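Local coordinates for thiamine-monophosphate kinase (Stenotrophomonas maltophilia, PDB 6XEP), which catalyses the ATP-dependent phosphorylation of thiamine monophosphate to thiamine diphosphate, the active form of vitamin B1, at the interface of chains A and B. Residues are numbered along the deposited sequence; one frame, centred on the assembly and turned at random. Chains: chain A/B, Thiamine-monophosphate kinase.

The interface of chains A and B. Residues chain A 41, 94, 126, 140, 142; chain B 51, 53, 140.
A:Thr140 and B:Thr140 meet tip to tip where the two subunits face each other across a two-fold axis. Their side-chain hydroxyls are joined by a hydrogen bond of 2.9 Å between A:Thr140 OG1 and B:Thr140 OG1. The residues are symmetry twins, so which hydroxyl donates is not decided. In both copies OG1 lies beside the backbone N and anti to the carbonyl carbon (chi1 -59°). This turns the two hydroxyls toward each other, while each CG2 methyl points anti to its own backbone N. The hydroxyl of A:Thr94 comes near the same pair, with its OG1 3.6 Å from B:Thr140 OG1. That is a polar neighbour and not a bond. The methyl of B:Thr140 also faces this hydroxyl, with CG2 3.9 Å from A:Thr94 OG1.

Beside the threonines, B:Val51 presses its branched side chain into an apolar patch of chain A. Its CG1, anti to the backbone N (chi1 -178°), lies 3.6 Å from the methyl CG2 of A:Thr94. Its other methyl, CG2, meets A:Leu41 CD1 at 3.7 Å, the two side chains crossing at about a right angle. A:Ile126 puts the tip of its longer branch against the branch point of the valine, with CD1 4.1 Å from B:Val51 CB. A:Met142 lies farther back, its SD 4.4 Å from B:Val51 CG2. B:Ala53 adds a small methyl near the A:Thr94 hydroxyl.

A:Thr94 links the two halves. Its OG1 faces the threonine pair and its CG2 the valine. The residues sit on strands, including 89-99, 124-132 and 136-145 of chain A and 48-57 and 136-145 of chain B. The patch thus packs sheet residues of one subunit against those of the other. The two-fold repeats the valine contacts and the Thr94 approach with the chains exchanged, while the Thr140 pair is its own twin. In this AIR synthase-related kinase the contact would help hold the N-terminal domains together as a dimer.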
ATOM      1  N   LEU A  41      -7.606 -10.896   8.991  1.00 18.35           N
ATOM      2  CA  LEU A  41      -8.027 -11.499   7.735  1.00 20.14           C
ATOM      3  C   LEU A  41      -7.717 -12.992   7.716  1.00 21.03           C
ATOM      4  O   LEU A  41      -6.663 -13.429   8.204  1.00 21.60           O
ATOM      5  CB  LEU A  41      -7.337 -10.828   6.555  1.00 15.73           C
ATOM      6  CG  LEU A  41      -7.267  -9.303   6.674  1.00 17.04           C
ATOM      7  CD1 LEU A  41      -6.334  -8.737   5.620  1.00 17.12           C
ATOM      8  CD2 LEU A  41      -8.656  -8.708   6.561  1.00 14.84           C
ATOM      9  N   THR A  94      -6.053  -2.006   0.903  1.00 14.99           N
ATOM     10  CA  THR A  94      -5.756  -0.887   1.789  1.00 12.18           C
ATOM     11  C   THR A  94      -5.708   0.385   0.961  1.00 13.75           C
ATOM     12  O   THR A  94      -5.502   0.357  -0.251  1.00 16.26           O
ATOM     13  CB  THR A  94      -4.423  -1.048   2.522  1.00 16.70           C
ATOM     14  OG1 THR A  94      -3.370  -1.151   1.565  1.00 19.94           O
ATOM     15  CG2 THR A  94      -4.445  -2.289   3.443  1.00 16.87           C
ATOM     16  N   ILE A 126      -9.918  -2.779   4.112  1.00 13.38           N
ATOM     17  CA  ILE A 126      -9.756  -3.254   5.482  1.00 16.00           C
ATOM     18  C   ILE A 126      -8.761  -2.441   6.293  1.00 16.39           C
ATOM     19  O   ILE A 126      -8.541  -2.758   7.466  1.00 20.58           O
ATOM     20  CB  ILE A 126      -9.398  -4.759   5.538  1.00 12.35           C
ATOM     21  CG1 ILE A 126      -8.237  -5.127   4.592  1.00 16.98           C
ATOM     22  CG2 ILE A 126     -10.655  -5.615   5.227  1.00 14.20           C
ATOM     23  CD1 ILE A 126      -6.867  -4.683   5.058  1.00 16.45           C
ATOM     24  N   THR A 140      -3.221  -0.769  -2.201  1.00 14.09           N
ATOM     25  CA  THR A 140      -2.676  -2.108  -2.273  1.00 14.46           C
ATOM     26  C   THR A 140      -3.864  -3.044  -2.301  1.00 17.31           C
ATOM     27  O   THR A 140      -4.723  -2.962  -1.423  1.00 17.30           O
ATOM     28  CB  THR A 140      -1.777  -2.406  -1.075  1.00 17.17           C
ATOM     29  OG1 THR A 140      -0.712  -1.458  -1.049  1.00 19.11           O
ATOM     30  CG2 THR A 140      -1.160  -3.783  -1.191  1.00 17.24           C
ATOM     31  N   MET A 142      -5.196  -7.102  -2.601  1.00 14.90           N
ATOM     32  CA  MET A 142      -4.818  -8.492  -2.380  0.52 14.60           C
ATOM     33  C   MET A 142      -5.875  -9.388  -3.006  1.00 20.17           C
ATOM     34  O   MET A 142      -7.061  -9.231  -2.715  1.00 16.69           O
ATOM     35  CB  MET A 142      -4.702  -8.808  -0.885  0.52 17.65           C
ATOM     36  CG  MET A 142      -3.447  -8.285  -0.207  0.52 17.85           C
ATOM     37  SD  MET A 142      -3.828  -7.451   1.347  0.52 28.89           S
ATOM     38  CE  MET A 142      -4.650  -6.019   0.689  0.52 17.83           C
TER
ATOM     39  N   VAL B  51      -2.759  -6.196   8.445  1.00 14.10           N
ATOM     40  CA  VAL B  51      -2.161  -5.372   7.411  1.00 12.99           C
ATOM     41  C   VAL B  51      -2.121  -3.944   7.912  1.00 18.36           C
ATOM     42  O   VAL B  51      -3.111  -3.452   8.473  1.00 19.60           O
ATOM     43  CB  VAL B  51      -2.953  -5.456   6.094  1.00 20.69           C
ATOM     44  CG1 VAL B  51      -2.274  -4.639   5.042  1.00 20.82           C
ATOM     45  CG2 VAL B  51      -3.074  -6.904   5.642  1.00 25.71           C
ATOM     46  N   ALA B  53      -0.615   0.179   6.852  1.00 15.33           N
ATOM     47  CA  ALA B  53      -0.184   0.989   5.723  1.00 18.18           C
ATOM     48  C   ALA B  53       0.081   2.392   6.231  1.00 24.60           C
ATOM     49  O   ALA B  53      -0.695   2.916   7.028  1.00 24.00           O
ATOM     50  CB  ALA B  53      -1.227   1.041   4.603  1.00 22.91           C
ATOM     51  N   THR B 140       2.886  -0.884   2.589  1.00 14.09           N
ATOM     52  CA  THR B 140       1.892  -1.754   3.180  1.00 14.46           C
ATOM     53  C   THR B 140       2.646  -2.954   3.710  1.00 17.31           C
ATOM     54  O   THR B 140       3.394  -3.580   2.960  1.00 17.30           O
ATOM     55  CB  THR B 140       0.846  -2.180   2.152  1.00 17.17           C
ATOM     56  OG1 THR B 140       0.210  -1.016   1.631  1.00 19.11           O
ATOM     57  CG2 THR B 140      -0.225  -3.037   2.793  1.00 17.24           C
TER